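Local coordinates for 70 KDA protein (Xanthomonas sp., PDB 4B2N) that cleaves the polyisoprene chains of natural rubber with dioxygen in a processive manner and carries two covalently bound heme c groups, at residues L41-D44 with P45-V49; G253-S256 with L257-A260; A349-P352 with K353-T357. All blocks are in the same frame, centred on the assembly; numbering follows the deposited sequence.

In the fold
The three contacts are separate local features of one chain that carries two heme c groups. Contact 1 is a short turn between helices 27-32 and 88-104. Its Arg-46 side chain lies about 8 Å from a heme c and about 4 Å from the side chain of Arg-294, a residue that binds the first heme c. Contact 2 lies on the kinked helix 253-261, where the Ile-255 side chain is about 7 Å from a heme c. Contact 3 is a surface loop whose Tyr-351 side chain stays about 13 Å from a heme c. Contacts 2 and 3 lie on opposite sides of the chain's centre, their own centres about 42 Å apart.

Contact 1 of 3, residues L41-D44 with P45-V49; sequences LPVD and PRSLV
Asp-44 and Arg-46 form an Asx turn at the start of the 3-10 segment 45-48. Asp-44 OD1 accepts the backbone N of Arg-46, which meets it from above the carboxylate plane. The same oxygen takes Arg-46 NE at 3.0 Å through its syn lone pair, with an N-H...O angle of 164°. Arg-46 NH2 meets Asp-44 OD2 at 2.9 Å, out of the carboxylate plane on the face opposite to the backbone N. This is a side-on salt bridge, with one nitrogen for each oxygen. The two planes are 34° apart, although both oxygens lie close to the guanidinium plane. The arginine chain bends at chi3, which turns NE back toward its near neighbour in sequence.

Ser-47 closes the turn with both its backbone N and its hydroxyl, which grip Asp-44 O together. Ser-47 N reaches Asp-44 O at 2.8 Å from above the carbonyl plane, and Ser-47 OG donates to it at 2.6 Å within that plane. The hydroxyl can do so because chi1 of 65° places OG between the backbone N and the carbonyl carbon. An apolar touch completes the turn: Val-43 CG1 packs on Leu-48 CD2 at 3.8 Å, and the two side chains cross at about a right angle.

Arg-46 NH1 makes weak hydrogen bonds to the carbonyls of Arg-294 and Lys-297, two residues that bind the first heme c. Pro-45 rests on Pro-27 of helix 27-32. Leu-41 touches Leu-28 and Cys-32 of that helix and Phe-91 of helix 88-104.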
ATOM      1  N   LEU A  41     -12.603  12.033 -22.348  1.00 21.03           N
ATOM      2  CA  LEU A  41     -11.938  10.938 -21.639  1.00 22.21           C
ATOM      3  C   LEU A  41     -12.760   9.629 -21.706  1.00 21.78           C
ATOM      4  O   LEU A  41     -13.978   9.634 -21.505  1.00 21.15           O
ATOM      5  CB  LEU A  41     -11.711  11.352 -20.176  1.00 19.87           C
ATOM      6  CG  LEU A  41     -10.595  10.643 -19.381  1.00 22.25           C
ATOM      7  CD1 LEU A  41      -9.201  10.830 -19.996  1.00 18.97           C
ATOM      8  CD2 LEU A  41     -10.630  11.146 -17.947  1.00 20.06           C
ATOM      9  N   PRO A  42     -12.107   8.475 -21.880  1.00 22.80           N
ATOM     10  CA  PRO A  42     -12.856   7.211 -21.749  1.00 22.38           C
ATOM     11  C   PRO A  42     -13.552   7.050 -20.372  1.00 22.53           C
ATOM     12  O   PRO A  42     -13.054   7.565 -19.352  1.00 20.44           O
ATOM     13  CB  PRO A  42     -11.777   6.136 -21.899  1.00 22.34           C
ATOM     14  CG  PRO A  42     -10.686   6.809 -22.602  1.00 21.90           C
ATOM     15  CD  PRO A  42     -10.706   8.254 -22.239  1.00 21.99           C
ATOM     16  N   VAL A  43     -14.656   6.286 -20.332  1.00 20.31           N
ATOM     17  CA  VAL A  43     -15.370   5.977 -19.098  1.00 19.30           C
ATOM     18  C   VAL A  43     -14.356   5.241 -18.208  1.00 19.19           C
ATOM     19  O   VAL A  43     -13.553   4.437 -18.690  1.00 21.05           O
ATOM     20  CB  VAL A  43     -16.627   5.081 -19.381  1.00 21.90           C
ATOM     21  CG1 VAL A  43     -17.106   4.402 -18.118  1.00 22.38           C
ATOM     22  CG2 VAL A  43     -17.791   5.905 -19.980  1.00 24.45           C
ATOM     23  N   ASP A  44     -14.374   5.526 -16.915  1.00 17.97           N
ATOM     24  CA  ASP A  44     -13.495   4.798 -15.958  1.00 17.78           C
ATOM     25  C   ASP A  44     -14.329   3.610 -15.543  1.00 17.17           C
ATOM     26  O   ASP A  44     -15.316   3.793 -14.893  1.00 16.71           O
ATOM     27  CB  ASP A  44     -13.228   5.702 -14.760  1.00 17.34           C
ATOM     28  CG  ASP A  44     -12.593   4.981 -13.574  1.00 17.62           C
ATOM     29  OD1 ASP A  44     -12.191   3.791 -13.740  1.00 17.88           O
ATOM     30  OD2 ASP A  44     -12.623   5.574 -12.446  1.00 18.03           O
ATOM     31  N   PRO A  45     -13.964   2.383 -15.959  1.00 18.69           N
ATOM     32  CA  PRO A  45     -14.881   1.300 -15.664  1.00 18.44           C
ATOM     33  C   PRO A  45     -15.206   1.026 -14.190  1.00 18.54           C
ATOM     34  O   PRO A  45     -16.277   0.436 -13.887  1.00 18.91           O
ATOM     35  CB  PRO A  45     -14.227   0.083 -16.321  1.00 19.37           C
ATOM     36  CG  PRO A  45     -13.409   0.710 -17.449  1.00 20.07           C
ATOM     37  CD  PRO A  45     -12.822   1.931 -16.767  1.00 18.31           C
ATOM     38  N   ARG A  46     -14.264   1.363 -13.286  1.00 16.82           N
ATOM     39  CA  ARG A  46     -14.529   1.303 -11.853  1.00 16.48           C
ATOM     40  C   ARG A  46     -15.789   2.063 -11.504  1.00 16.63           C
ATOM     41  O   ARG A  46     -16.466   1.679 -10.569  1.00 16.49           O
ATOM     42  CB  ARG A  46     -13.341   1.941 -11.100  1.00 14.86           C
ATOM     43  CG  ARG A  46     -12.062   1.183 -11.431  1.00 15.08           C
ATOM     44  CD  ARG A  46     -10.853   1.806 -10.773  1.00 13.43           C
ATOM     45  NE  ARG A  46     -10.856   3.257 -11.066  1.00 14.51           N
ATOM     46  CZ  ARG A  46     -10.214   4.162 -10.357  1.00 13.98           C
ATOM     47  NH1 ARG A  46      -9.466   3.772  -9.336  1.00 12.52           N
ATOM     48  NH2 ARG A  46     -10.427   5.438 -10.633  1.00 14.69           N
ATOM     49  N   SER A  47     -16.128   3.118 -12.248  1.00 16.61           N
ATOM     50  CA  SER A  47     -17.211   3.991 -11.845  1.00 18.48           C
ATOM     51  C   SER A  47     -18.529   3.327 -12.287  1.00 20.51           C
ATOM     52  O   SER A  47     -19.597   3.742 -11.846  1.00 19.01           O
ATOM     53  CB  SER A  47     -17.077   5.382 -12.486  1.00 19.00           C
ATOM     54  OG  SER A  47     -17.231   5.223 -13.904  1.00 19.80           O
ATOM     55  N   LEU A  48     -18.437   2.257 -13.079  1.00 19.45           N
ATOM     56  CA  LEU A  48     -19.647   1.537 -13.499  1.00 21.05           C
ATOM     57  C   LEU A  48     -20.120   0.581 -12.416  1.00 20.56           C
ATOM     58  O   LEU A  48     -21.233   0.002 -12.507  1.00 20.45           O
ATOM     59  CB  LEU A  48     -19.406   0.778 -14.818  1.00 20.51           C
ATOM     60  CG  LEU A  48     -19.026   1.698 -15.997  1.00 21.22           C
ATOM     61  CD1 LEU A  48     -18.614   0.791 -17.124  1.00 22.35           C
ATOM     62  CD2 LEU A  48     -20.113   2.648 -16.495  1.00 21.62           C
ATOM     63  N   VAL A  49     -19.285   0.351 -11.405  1.00 19.14           N
ATOM     64  CA  VAL A  49     -19.595  -0.704 -10.408  1.00 19.69           C
ATOM     65  C   VAL A  49     -20.425  -0.114  -9.270  1.00 20.41           C
ATOM     66  O   VAL A  49     -19.921   0.258  -8.216  1.00 22.16           O
ATOM     67  CB  VAL A  49     -18.332  -1.428  -9.922  1.00 18.70           C
ATOM     68  CG1 VAL A  49     -18.667  -2.545  -8.965  1.00 21.06           C
ATOM     69  CG2 VAL A  49     -17.516  -1.926 -11.142  1.00 18.36           C
TER

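Contact 2 of 3, residues G253-S256 with L257-A260; sequences GLIS and LLPA
Leu-258 N donates to Leu-254 O at 2.9 Å, a nearly straight bond with an N-H...O angle of 166°. The donor lies nearly along the C=O axis. One residue earlier, Leu-257 N bonds to Gly-253 O at 3.0 Å in the carbonyl plane. That bond is more bent, with an N-H...O angle of 143°. These are the two regular i to i+4 bonds of this turn of helix.

Leu-258 is the side chain that folds back over the turn. Its CG is placed opposite the carbonyl carbon (chi1 -66°), and from there it presses on Leu-254 O at 3.2 Å. The two methyl branches then part. Leu-258 CD2 meets Leu-254 CD2 at 3.7 Å, while Leu-258 CD1 reaches Ile-255 CD1 at 4.0 Å. Both pairs meet at a slant. Leu-257 takes another direction, and its CB lies against the carbonyl oxygen of Leu-254.

The next step breaks the pattern. Pro-259 has no N-H to offer, and its CD sits 3.5 Å from Ile-255 O, in the place where a donor would normally come. Ala-260 N does not bond to the turn before either. It turns instead to Leu-257 O at 2.9 Å, a 3-10 type bond.

Leu-254 and Leu-257 both rest on Trp-600 of helix 599-607. Leu-254 also touches Ala-316 and Phe-317 of helix 312-319. Ile-255 comes close to Phe-301, a residue that binds the first heme c. Together these features make helix 253-261 a proline-kinked helix, with an apolar surface against other helices and one side chain near the heme site.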
ATOM      1  N   GLY A 253      -1.471   1.720  10.385  1.00 14.94           N
ATOM      2  CA  GLY A 253      -1.608   2.127  11.824  1.00 15.00           C
ATOM      3  C   GLY A 253      -1.779   3.628  11.881  1.00 16.93           C
ATOM      4  O   GLY A 253      -2.326   4.167  12.864  1.00 15.23           O
ATOM      5  N   LEU A 254      -1.376   4.327  10.802  1.00 15.59           N
ATOM      6  CA  LEU A 254      -1.492   5.805  10.821  1.00 16.82           C
ATOM      7  C   LEU A 254      -2.950   6.183  10.921  1.00 17.34           C
ATOM      8  O   LEU A 254      -3.279   7.132  11.574  1.00 16.30           O
ATOM      9  CB  LEU A 254      -1.018   6.454   9.527  1.00 18.00           C
ATOM     10  CG  LEU A 254      -0.426   7.895   9.530  1.00 19.52           C
ATOM     11  CD1 LEU A 254      -0.501   8.585   8.147  1.00 17.95           C
ATOM     12  CD2 LEU A 254      -0.732   8.862  10.644  1.00 18.48           C
ATOM     13  N   ILE A 255      -3.798   5.436  10.227  1.00 17.08           N
ATOM     14  CA  ILE A 255      -5.208   5.745  10.211  1.00 18.33           C
ATOM     15  C   ILE A 255      -5.763   5.773  11.637  1.00 18.51           C
ATOM     16  O   ILE A 255      -6.567   6.628  11.949  1.00 17.56           O
ATOM     17  CB  ILE A 255      -6.016   4.706   9.348  1.00 18.28           C
ATOM     18  CG1 ILE A 255      -5.535   4.742   7.906  1.00 17.46           C
ATOM     19  CG2 ILE A 255      -7.567   4.920   9.491  1.00 21.27           C
ATOM     20  CD1 ILE A 255      -5.748   6.062   7.193  1.00 20.38           C
ATOM     21  N   SER A 256      -5.394   4.782  12.459  1.00 20.26           N
ATOM     22  CA  SER A 256      -5.801   4.703  13.867  1.00 23.55           C
ATOM     23  C   SER A 256      -5.218   5.807  14.632  1.00 21.85           C
ATOM     24  O   SER A 256      -5.819   6.244  15.604  1.00 25.39           O
ATOM     25  CB  SER A 256      -5.299   3.406  14.576  1.00 24.46           C
ATOM     26  OG  SER A 256      -5.803   2.263  13.897  1.00 31.54           O
ATOM     27  N   LEU A 257      -4.024   6.247  14.253  1.00 19.33           N
ATOM     28  CA  LEU A 257      -3.365   7.363  14.998  1.00 20.74           C
ATOM     29  C   LEU A 257      -3.937   8.763  14.740  1.00 20.67           C
ATOM     30  O   LEU A 257      -3.932   9.617  15.627  1.00 19.94           O
ATOM     31  CB  LEU A 257      -1.825   7.404  14.754  1.00 22.10           C
ATOM     32  CG  LEU A 257      -1.093   8.590  15.383  1.00 26.42           C
ATOM     33  CD1 LEU A 257      -1.081   8.330  16.893  1.00 27.06           C
ATOM     34  CD2 LEU A 257       0.338   8.855  14.934  1.00 27.91           C
ATOM     35  N   LEU A 258      -4.259   9.049  13.472  1.00 19.58           N
ATOM     36  CA  LEU A 258      -4.867  10.318  13.026  1.00 18.17           C
ATOM     37  C   LEU A 258      -5.764  11.047  14.072  1.00 17.54           C
ATOM     38  O   LEU A 258      -5.497  12.240  14.400  1.00 17.92           O
ATOM     39  CB  LEU A 258      -5.632  10.092  11.666  1.00 17.48           C
ATOM     40  CG  LEU A 258      -4.756   9.742  10.442  1.00 18.39           C
ATOM     41  CD1 LEU A 258      -5.631   9.505   9.251  1.00 18.65           C
ATOM     42  CD2 LEU A 258      -3.763  10.880  10.142  1.00 14.88           C
ATOM     43  N   PRO A 259      -6.809  10.390  14.596  1.00 18.40           N
ATOM     44  CA  PRO A 259      -7.675  11.225  15.472  1.00 18.82           C
ATOM     45  C   PRO A 259      -7.083  11.591  16.814  1.00 18.73           C
ATOM     46  O   PRO A 259      -7.618  12.498  17.470  1.00 16.84           O
ATOM     47  CB  PRO A 259      -8.925  10.375  15.658  1.00 18.79           C
ATOM     48  CG  PRO A 259      -8.505   8.970  15.346  1.00 20.99           C
ATOM     49  CD  PRO A 259      -7.466   9.106  14.269  1.00 18.62           C
ATOM     50  N   ALA A 260      -5.992  10.919  17.201  1.00 17.77           N
ATOM     51  CA  ALA A 260      -5.259  11.286  18.415  1.00 17.48           C
ATOM     52  C   ALA A 260      -4.574  12.623  18.303  1.00 16.77           C
ATOM     53  O   ALA A 260      -4.507  13.313  19.273  1.00 16.44           O
ATOM     54  CB  ALA A 260      -4.198  10.236  18.756  1.00 18.55           C
TER

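Contact 3 of 3, residues A349-P352 with K353-T357; sequences ATYP and KTINT
Tyr-351 overlaps Lys-353: the carbonyl O of the lysine lies at the CD2-CE2 edge of the ring, while its CB and N stand off to one side of the ring plane. The contact is a bend in the surface loop that runs from helix 333-345 to the N-cap of helix 357-369. The phenol stands with CG anti to its own nitrogen (chi1 -178°), and this brings the ring against Lys-353 and the residues after it. Lys-353 O comes to 3.3 Å from Tyr-351 CD2, near the ring plane. Lys-353 CB lies 3.5 Å from Tyr-351 CE2. The rest of the lysine chain leads away from the ring.

Ile-355 comes to the ring obliquely, from the other side of its plane than Lys-353 CB. Its CG1 is 3.8 Å from Tyr-351 CD2, and CD1 lies close by.

Two tryptophans join the bend: Tyr-351 meets Trp-510 edge-to-face, and the charged end of Lys-353 makes a cation-pi contact with Trp-562. Ile-355 rests on Glu-657 and Lys-660 of the C-terminal helix 649-660, and the Glu-657 carboxylate also holds Asn-356 N. Asn-356 is the N-cap of helix 357-369, where its OD1 accepts the backbone N of Leu-359.

A water closes the bend at the phenol end. It sits in the plane of the ring, 2.6 Å from Tyr-351 OH, and donates a hydrogen bond to Thr-354 O at 2.8 Å.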
ATOM      1  N   ALA A 349       4.241  -3.790 -15.588  1.00 16.12           N
ATOM      2  CA  ALA A 349       5.260  -4.401 -16.476  1.00 16.77           C
ATOM      3  C   ALA A 349       4.750  -5.715 -17.064  1.00 18.45           C
ATOM      4  O   ALA A 349       3.969  -6.469 -16.402  1.00 17.39           O
ATOM      5  CB  ALA A 349       6.539  -4.700 -15.675  1.00 16.62           C
ATOM      6  N   THR A 350       5.172  -5.987 -18.302  1.00 18.05           N
ATOM      7  CA  THR A 350       4.776  -7.221 -18.963  1.00 19.84           C
ATOM      8  C   THR A 350       5.843  -8.267 -18.706  1.00 17.74           C
ATOM      9  O   THR A 350       7.015  -7.970 -18.508  1.00 17.57           O
ATOM     10  CB  THR A 350       4.582  -7.057 -20.499  1.00 20.41           C
ATOM     11  OG1 THR A 350       5.814  -6.573 -21.061  1.00 25.28           O
ATOM     12  CG2 THR A 350       3.441  -6.100 -20.811  1.00 22.26           C
ATOM     13  N   TYR A 351       5.438  -9.513 -18.696  1.00 18.71           N
ATOM     14  CA  TYR A 351       6.298 -10.593 -18.227  1.00 20.53           C
ATOM     15  C   TYR A 351       7.452 -10.738 -19.183  1.00 21.17           C
ATOM     16  O   TYR A 351       7.191 -10.750 -20.382  1.00 20.76           O
ATOM     17  CB  TYR A 351       5.471 -11.838 -18.274  1.00 19.16           C
ATOM     18  CG  TYR A 351       6.195 -13.039 -17.779  1.00 19.38           C
ATOM     19  CD1 TYR A 351       6.345 -13.254 -16.399  1.00 18.20           C
ATOM     20  CD2 TYR A 351       6.688 -14.007 -18.677  1.00 20.98           C
ATOM     21  CE1 TYR A 351       7.023 -14.356 -15.911  1.00 19.67           C
ATOM     22  CE2 TYR A 351       7.320 -15.151 -18.193  1.00 19.90           C
ATOM     23  CZ  TYR A 351       7.472 -15.320 -16.818  1.00 20.49           C
ATOM     24  OH  TYR A 351       8.095 -16.445 -16.342  1.00 20.69           O
ATOM     25  N   PRO A 352       8.722 -10.760 -18.676  1.00 21.68           N
ATOM     26  CA  PRO A 352       9.858 -10.671 -19.589  1.00 20.64           C
ATOM     27  C   PRO A 352      10.351 -12.049 -20.120  1.00 24.69           C
ATOM     28  O   PRO A 352      11.231 -12.092 -20.982  1.00 22.38           O
ATOM     29  CB  PRO A 352      10.931  -9.958 -18.733  1.00 22.50           C
ATOM     30  CG  PRO A 352      10.635 -10.466 -17.347  1.00 21.83           C
ATOM     31  CD  PRO A 352       9.168 -10.850 -17.281  1.00 21.16           C
ATOM     32  N   LYS A 353       9.787 -13.156 -19.643  1.00 23.36           N
ATOM     33  CA  LYS A 353      10.243 -14.470 -20.148  1.00 26.33           C
ATOM     34  C   LYS A 353       9.264 -15.184 -21.067  1.00 27.64           C
ATOM     35  O   LYS A 353       8.225 -14.643 -21.478  1.00 23.64           O
ATOM     36  CB  LYS A 353      10.714 -15.344 -18.984  1.00 27.22           C
ATOM     37  CG  LYS A 353      11.927 -14.630 -18.402  1.00 27.82           C
ATOM     38  CD  LYS A 353      12.781 -15.405 -17.448  1.00 30.02           C
ATOM     39  CE  LYS A 353      13.684 -14.356 -16.797  1.00 28.52           C
ATOM     40  NZ  LYS A 353      15.087 -14.391 -17.257  1.00 29.77           N
ATOM     41  N   THR A 354       9.639 -16.405 -21.431  1.00 28.42           N
ATOM     42  CA  THR A 354       8.880 -17.148 -22.390  1.00 30.47           C
ATOM     43  C   THR A 354       7.562 -17.667 -21.793  1.00 28.19           C
ATOM     44  O   THR A 354       7.498 -18.075 -20.628  1.00 29.51           O
ATOM     45  CB  THR A 354       9.752 -18.307 -22.966  1.00 32.90           C
ATOM     46  OG1 THR A 354       8.897 -19.143 -23.730  1.00 34.27           O
ATOM     47  CG2 THR A 354      10.344 -19.179 -21.830  1.00 33.10           C
ATOM     48  N   ILE A 355       6.513 -17.644 -22.595  1.00 26.97           N
ATOM     49  CA  ILE A 355       5.215 -18.128 -22.185  1.00 26.80           C
ATOM     50  C   ILE A 355       4.771 -19.187 -23.178  1.00 27.98           C
ATOM     51  O   ILE A 355       4.882 -18.974 -24.390  1.00 26.91           O
ATOM     52  CB  ILE A 355       4.144 -17.030 -22.177  1.00 25.14           C
ATOM     53  CG1 ILE A 355       4.550 -15.932 -21.172  1.00 24.38           C
ATOM     54  CG2 ILE A 355       2.803 -17.601 -21.771  1.00 23.87           C
ATOM     55  CD1 ILE A 355       3.576 -14.776 -21.043  1.00 25.17           C
ATOM     56  N   ASN A 356       4.249 -20.280 -22.653  1.00 25.34           N
ATOM     57  CA  ASN A 356       3.629 -21.364 -23.478  1.00 28.05           C
ATOM     58  C   ASN A 356       2.220 -20.968 -23.746  1.00 25.73           C
ATOM     59  O   ASN A 356       1.406 -21.062 -22.879  1.00 25.60           O
ATOM     60  CB  ASN A 356       3.667 -22.678 -22.718  1.00 25.87           C
ATOM     61  CG  ASN A 356       3.163 -23.852 -23.529  1.00 28.45           C
ATOM     62  OD1 ASN A 356       2.078 -23.856 -24.110  1.00 24.84           O
ATOM     63  ND2 ASN A 356       3.988 -24.855 -23.591  1.00 32.65           N
ATOM     64  N   THR A 357       1.915 -20.524 -24.954  1.00 29.14           N
ATOM     65  CA  THR A 357       0.600 -19.968 -25.226  1.00 29.11           C
ATOM     66  C   THR A 357      -0.519 -20.987 -25.010  1.00 30.38           C
ATOM     67  O   THR A 357      -1.579 -20.664 -24.460  1.00 27.35           O
ATOM     68  CB  THR A 357       0.556 -19.470 -26.656  1.00 30.70           C
ATOM     69  OG1 THR A 357       1.451 -18.380 -26.728  1.00 28.71           O
ATOM     70  CG2 THR A 357      -0.853 -18.994 -27.061  1.00 34.05           C
TER
HETATM   71  O   HOH W   1       8.450 -18.392 -17.982  1.00 28.78           O